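Local coordinates for protein DegQ (Legionella pneumophila, PDB 4YO1) that probably acts as a periplasmic serine endopeptidase of the HtrA (peptidase S1C) family, present here as a construct holding the protease domain and the first PDZ domain, at residues S284-N289 / L297-V302; I303-D308 / K331-R336. The protein carries 1 engineered substitution. One frame throughout, in Å; residues are numbered along the deposited sequence.

Contact 1: S284-N289 / L297-V302; sequences SQVNQN and LKSGDV. With CD (cadmium ion), chain C.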
loop_
_atom_site.group_PDB
_atom_site.type_symbol
_atom_site.label_atom_id
_atom_site.label_comp_id
_atom_site.label_asym_id
_atom_site.label_seq_id
_atom_site.Cartn_x
_atom_site.Cartn_y
_atom_site.Cartn_z
ATOM N N SER A 284 -35.117 8.447 -19.473
ATOM C CA SER A 284 -34.925 7.006 -19.484
ATOM C C SER A 284 -34.645 6.416 -18.098
ATOM O O SER A 284 -34.641 5.192 -17.929
ATOM C CB SER A 284 -33.797 6.654 -20.451
ATOM O OG SER A 284 -32.638 7.429 -20.187
ATOM N N GLN A 285 -34.398 7.291 -17.126
ATOM C CA GLN A 285 -34.158 6.888 -15.741
ATOM C C GLN A 285 -33.984 8.086 -14.800
ATOM O O GLN A 285 -33.220 9.009 -15.095
ATOM C CB GLN A 285 -32.932 5.978 -15.611
ATOM C CG GLN A 285 -32.682 5.601 -14.158
ATOM C CD GLN A 285 -31.556 4.624 -13.957
ATOM O OE1 GLN A 285 -30.931 4.162 -14.910
ATOM N NE2 GLN A 285 -31.287 4.298 -12.702
ATOM N N VAL A 286 -34.685 8.058 -13.667
ATOM C CA VAL A 286 -34.484 9.062 -12.632
ATOM C C VAL A 286 -33.903 8.437 -11.370
ATOM O O VAL A 286 -34.561 7.637 -10.703
ATOM C CB VAL A 286 -35.791 9.749 -12.262
ATOM C CG1 VAL A 286 -35.533 10.837 -11.244
ATOM C CG2 VAL A 286 -36.445 10.318 -13.495
ATOM N N ASN A 287 -32.674 8.810 -11.037
ATOM C CA ASN A 287 -32.021 8.261 -9.859
ATOM C C ASN A 287 -32.660 8.742 -8.560
ATOM O O ASN A 287 -33.037 9.911 -8.423
ATOM C CB ASN A 287 -30.519 8.528 -9.905
ATOM C CG ASN A 287 -29.841 7.777 -11.039
ATOM O OD1 ASN A 287 -30.497 7.346 -11.990
ATOM N ND2 ASN A 287 -28.527 7.603 -10.938
ATOM N N GLN A 288 -32.808 7.815 -7.620
ATOM C CA GLN A 288 -33.580 8.072 -6.415
ATOM C C GLN A 288 -32.985 9.148 -5.518
ATOM O O GLN A 288 -31.768 9.223 -5.358
ATOM C CB GLN A 288 -33.882 6.759 -5.659
ATOM C CG GLN A 288 -32.646 5.985 -5.154
ATOM C CD GLN A 288 -32.008 5.071 -6.205
ATOM O OE1 GLN A 288 -31.299 4.138 -5.833
ATOM N NE2 GLN A 288 -32.257 5.292 -7.478
ATOM N N ASN A 289 -33.854 9.986 -4.955
ATOM C CA ASN A 289 -33.467 11.097 -4.076
ATOM C C ASN A 289 -32.560 12.159 -4.704
ATOM O O ASN A 289 -31.879 12.904 -3.999
ATOM C CB ASN A 289 -32.874 10.591 -2.756
ATOM C CG ASN A 289 -33.920 9.997 -1.838
ATOM O OD1 ASN A 289 -35.082 10.403 -1.851
ATOM N ND2 ASN A 289 -33.512 9.025 -1.032
ATOM N N LEU A 297 -39.876 14.718 -10.987
ATOM C CA LEU A 297 -39.766 14.165 -12.331
ATOM C C LEU A 297 -39.581 12.652 -12.332
ATOM O O LEU A 297 -38.610 12.133 -11.784
ATOM C CB LEU A 297 -38.642 14.844 -13.110
ATOM C CG LEU A 297 -38.801 14.769 -14.630
ATOM C CD1 LEU A 297 -38.206 15.992 -15.302
ATOM C CD2 LEU A 297 -38.163 13.508 -15.180
ATOM N N LYS A 298 -40.507 11.949 -12.973
ATOM C CA LYS A 298 -40.442 10.497 -13.043
ATOM C C LYS A 298 -39.889 10.034 -14.384
ATOM O O LYS A 298 -39.931 10.770 -15.363
ATOM C CB LYS A 298 -41.829 9.892 -12.800
ATOM C CG LYS A 298 -42.381 10.181 -11.406
ATOM C CD LYS A 298 -43.576 9.301 -11.055
ATOM C CE LYS A 298 -44.050 9.593 -9.634
ATOM N NZ LYS A 298 -45.225 8.769 -9.210
ATOM N N SER A 299 -39.357 8.817 -14.415
ATOM C CA SER A 299 -38.923 8.193 -15.655
ATOM C C SER A 299 -40.115 7.982 -16.565
ATOM O O SER A 299 -41.239 7.776 -16.088
ATOM C CB SER A 299 -38.268 6.841 -15.377
ATOM O OG SER A 299 -37.180 6.968 -14.477
ATOM N N GLY A 300 -39.870 8.023 -17.874
ATOM C CA GLY A 300 -40.930 7.837 -18.844
ATOM C C GLY A 300 -41.599 9.152 -19.199
ATOM O O GLY A 300 -42.459 9.201 -20.084
ATOM N N ASP A 301 -41.221 10.222 -18.503
ATOM C CA ASP A 301 -41.684 11.555 -18.865
ATOM C C ASP A 301 -40.980 12.077 -20.118
ATOM O O ASP A 301 -40.033 11.465 -20.623
ATOM C CB ASP A 301 -41.496 12.529 -17.705
ATOM C CG ASP A 301 -42.386 12.202 -16.524
ATOM O OD1 ASP A 301 -43.185 11.246 -16.631
ATOM O OD2 ASP A 301 -42.292 12.904 -15.489
ATOM N N VAL A 302 -41.459 13.207 -20.624
ATOM C CA VAL A 302 -40.936 13.783 -21.849
ATOM C C VAL A 302 -40.816 15.288 -21.713
ATOM O O VAL A 302 -41.819 15.990 -21.607
ATOM C CB VAL A 302 -41.857 13.478 -23.044
ATOM C CG1 VAL A 302 -41.352 14.172 -24.297
ATOM C CG2 VAL A 302 -41.961 11.978 -23.266
HETATM CD CD CD C . -29.193 2.883 -4.967
#

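Contact 2: I303-D308 / K331-R336; sequences IVQIND and KIKILR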
loop_
_atom_site.group_PDB
_atom_site.type_symbol
_atom_site.label_atom_id
_atom_site.label_comp_id
_atom_site.label_asym_id
_atom_site.label_seq_id
_atom_site.Cartn_x
_atom_site.Cartn_y
_atom_site.Cartn_z
ATOM N N ILE A 303 -39.585 15.786 -21.715
ATOM C CA ILE A 303 -39.367 17.226 -21.675
ATOM C C ILE A 303 -39.539 17.842 -23.056
ATOM O O ILE A 303 -39.019 17.330 -24.042
ATOM C CB ILE A 303 -37.979 17.582 -21.127
ATOM C CG1 ILE A 303 -37.840 17.107 -19.682
ATOM C CG2 ILE A 303 -37.738 19.083 -21.198
ATOM C CD1 ILE A 303 -37.053 15.845 -19.551
ATOM N N VAL A 304 -40.284 18.936 -23.120
ATOM C CA VAL A 304 -40.495 19.624 -24.379
ATOM C C VAL A 304 -39.978 21.056 -24.280
ATOM O O VAL A 304 -39.707 21.700 -25.293
ATOM C CB VAL A 304 -41.982 19.612 -24.769
ATOM C CG1 VAL A 304 -42.178 20.189 -26.173
ATOM C CG2 VAL A 304 -42.528 18.193 -24.697
ATOM N N GLN A 305 -39.830 21.544 -23.052
ATOM C CA GLN A 305 -39.332 22.890 -22.838
ATOM C C GLN A 305 -38.655 23.019 -21.481
ATOM O O GLN A 305 -39.196 22.591 -20.463
ATOM C CB GLN A 305 -40.478 23.897 -22.954
ATOM C CG GLN A 305 -40.035 25.327 -23.248
ATOM C CD GLN A 305 -41.199 26.306 -23.304
ATOM O OE1 GLN A 305 -42.127 26.145 -24.096
ATOM N NE2 GLN A 305 -41.155 27.323 -22.451
ATOM N N ILE A 306 -37.455 23.589 -21.481
ATOM C CA ILE A 306 -36.772 23.967 -20.249
ATOM C C ILE A 306 -36.704 25.483 -20.249
ATOM O O ILE A 306 -36.038 26.075 -21.097
ATOM C CB ILE A 306 -35.335 23.423 -20.185
ATOM C CG1 ILE A 306 -35.332 21.902 -20.054
ATOM C CG2 ILE A 306 -34.590 24.031 -19.021
ATOM C CD1 ILE A 306 -33.947 21.311 -19.885
ATOM N N ASN A 307 -37.400 26.102 -19.301
ATOM C CA ASN A 307 -37.561 27.552 -19.266
ATOM C C ASN A 307 -38.238 28.057 -20.534
ATOM O O ASN A 307 -39.213 27.465 -20.997
ATOM C CB ASN A 307 -36.221 28.262 -19.042
ATOM C CG ASN A 307 -35.577 27.890 -17.722
ATOM O OD1 ASN A 307 -36.262 27.689 -16.720
ATOM N ND2 ASN A 307 -34.252 27.793 -17.717
ATOM N N ASP A 308 -37.721 29.149 -21.092
ATOM C CA ASP A 308 -38.298 29.727 -22.302
ATOM C C ASP A 308 -37.630 29.151 -23.556
ATOM O O ASP A 308 -37.746 29.716 -24.640
ATOM C CB ASP A 308 -38.217 31.266 -22.278
ATOM C CG ASP A 308 -38.757 31.874 -20.973
ATOM O OD1 ASP A 308 -39.712 31.320 -20.382
ATOM O OD2 ASP A 308 -38.220 32.917 -20.535
ATOM N N LYS A 331 -37.872 26.181 -14.820
ATOM C CA LYS A 331 -39.212 25.711 -15.152
ATOM C C LYS A 331 -39.180 24.793 -16.364
ATOM O O LYS A 331 -38.960 25.243 -17.485
ATOM C CB LYS A 331 -40.144 26.892 -15.437
ATOM C CG LYS A 331 -40.733 27.550 -14.198
ATOM C CD LYS A 331 -41.773 28.602 -14.577
ATOM C CE LYS A 331 -42.584 29.052 -13.368
ATOM N NZ LYS A 331 -43.396 27.941 -12.780
ATOM N N ILE A 332 -39.410 23.506 -16.147
ATOM C CA ILE A 332 -39.345 22.559 -17.246
ATOM C C ILE A 332 -40.678 21.883 -17.559
ATOM O O ILE A 332 -41.198 21.081 -16.784
ATOM C CB ILE A 332 -38.207 21.527 -17.056
ATOM C CG1 ILE A 332 -38.445 20.634 -15.845
ATOM C CG2 ILE A 332 -36.886 22.236 -16.860
ATOM C CD1 ILE A 332 -37.357 19.625 -15.650
ATOM N N LYS A 333 -41.237 22.237 -18.708
ATOM C CA LYS A 333 -42.428 21.569 -19.199
ATOM C C LYS A 333 -42.118 20.101 -19.459
ATOM O O LYS A 333 -41.123 19.767 -20.102
ATOM C CB LYS A 333 -42.936 22.234 -20.481
ATOM C CG LYS A 333 -43.979 23.326 -20.269
ATOM C CD LYS A 333 -44.429 23.916 -21.604
ATOM C CE LYS A 333 -45.639 24.824 -21.442
ATOM N NZ LYS A 333 -46.177 25.286 -22.755
ATOM N N ILE A 334 -42.967 19.230 -18.934
ATOM C CA ILE A 334 -42.863 17.807 -19.201
ATOM C C ILE A 334 -44.203 17.331 -19.722
ATOM O O ILE A 334 -45.160 18.100 -19.793
ATOM C CB ILE A 334 -42.529 17.005 -17.935
ATOM C CG1 ILE A 334 -43.747 16.949 -17.009
ATOM C CG2 ILE A 334 -41.325 17.606 -17.225
ATOM C CD1 ILE A 334 -43.509 16.194 -15.730
ATOM N N LEU A 335 -44.275 16.061 -20.086
ATOM C CA LEU A 335 -45.508 15.508 -20.601
ATOM C C LEU A 335 -45.608 14.047 -20.192
ATOM O O LEU A 335 -45.101 13.155 -20.871
ATOM C CB LEU A 335 -45.570 15.672 -22.118
ATOM C CG LEU A 335 -46.949 15.971 -22.708
ATOM C CD1 LEU A 335 -46.846 16.358 -24.162
ATOM C CD2 LEU A 335 -47.841 14.772 -22.569
ATOM N N ARG A 336 -46.270 13.824 -19.063
ATOM C CA ARG A 336 -46.445 12.497 -18.490
ATOM C C ARG A 336 -47.851 11.987 -18.769
ATOM O O ARG A 336 -48.820 12.573 -18.298
ATOM C CB ARG A 336 -46.215 12.564 -16.981
ATOM C CG ARG A 336 -46.409 11.254 -16.245
ATOM C CD ARG A 336 -46.149 11.432 -14.754
ATOM N NE ARG A 336 -44.834 12.014 -14.494
ATOM C CZ ARG A 336 -44.598 12.966 -13.595
ATOM N NH1 ARG A 336 -45.591 13.450 -12.862
ATOM N NH2 ARG A 336 -43.367 13.436 -13.427
#

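Contact 1: S284-N289 / L297-V302
S299 meets V286 at the end of strand 281-286, and the one hydrogen bond between the segments is made here: V286 N donates to S299 OG at 2.8 Å, bent at 131°. OG stands anti to the carbonyl carbon of S299 (chi1 -57°), which points it at the strand, where it also lies 3.3 Å from Q285 CA. V286 supplies the packing. Its CG2 reaches over the 297-299 backbone, 3.3 Å from L297 O and 3.4 Å from S299 N, and makes an apolar contact with L297 CD2 at 4.0 Å. S299 is itself the second residue of a type II turn from K298 to D301, with G300 third; K298 N donates to D301 OD2 from above the carboxylate plane, and R336 also pairs with this oxygen. Backbone hydrogen bonds between V283 and both G300 and D301 tie the turn to the strand, while S284 and Q285 form a classic beta bulge opposite F260. Farther along, Q288 OE1 binds a cadmium ion at 2.6 Å. Where the strand ends, a serine hydroxyl thus serves as acceptor for the peptide N-H of V286, and the valine methyls pack against the backbone of 297-299.

Contact 2: I303-D308 / K331-R336
I306 and I332 lie side by side as a non-hydrogen-bonded pair of two antiparallel strands in the PDZ domain sheet, 302-306 against 329-336. The methyl CG2 of I332 meets both branches of I306, at 3.6 Å from CG1 and 3.6 Å from CG2. On the other face Q305 and K333, the hydrogen-bonded pair, run in the same direction, with Q305 CB 3.9 Å from K333 CB. Farther out, K333 CD passes beside Q305 OE1. The backbone joins the strands through V304 N to K333 O at 3.2 Å, the donor standing 40° out of the carbonyl plane, through a weak bond from K333 N to Q305 O, and through N307 N to K331 O. I332 CA also makes a C-H contact with Q305 O.

Around this first shell, V317 and T320 of helix 315-322, together with I311, pack on I306, and L343 and V345 of strand 339-346 pack on I332, so the isoleucine face looks into the domain interior. On the neighbouring strand D344 holds K331 NZ in a salt bridge.

At the strand end N307 grips K331 twice, by its backbone N and by its side chain. Its chi1 of -61° sets CG beside the backbone N, anti to the carbonyl carbon. N307 OD1 accepts from K331 N at 2.9 Å, the donor tilted 22° from the amide plane.

Overall arrangement
Contacts 1 and 2 follow one another along the chain, and their centres lie 14 Å apart in the same PDZ sheet, where strands 281-286 and 302-306 are neighbours. Among the direct links is a salt bridge from D301 OD2 to R336 NH2, which fastens the turn of contact 1 to the far end of strand 329-336. Another is apolar: L297 CD1 lies 3.7 Å from I332 CD1, which brings L297 against the I332 side chain, on the face that also carries I306. Both contacts are away from the predicted charge relay, whose third member is the engineered A202. Of the two, contact 1 supplies a cadmium ligand, Q288, and the ion links it to D143 in the protease domain.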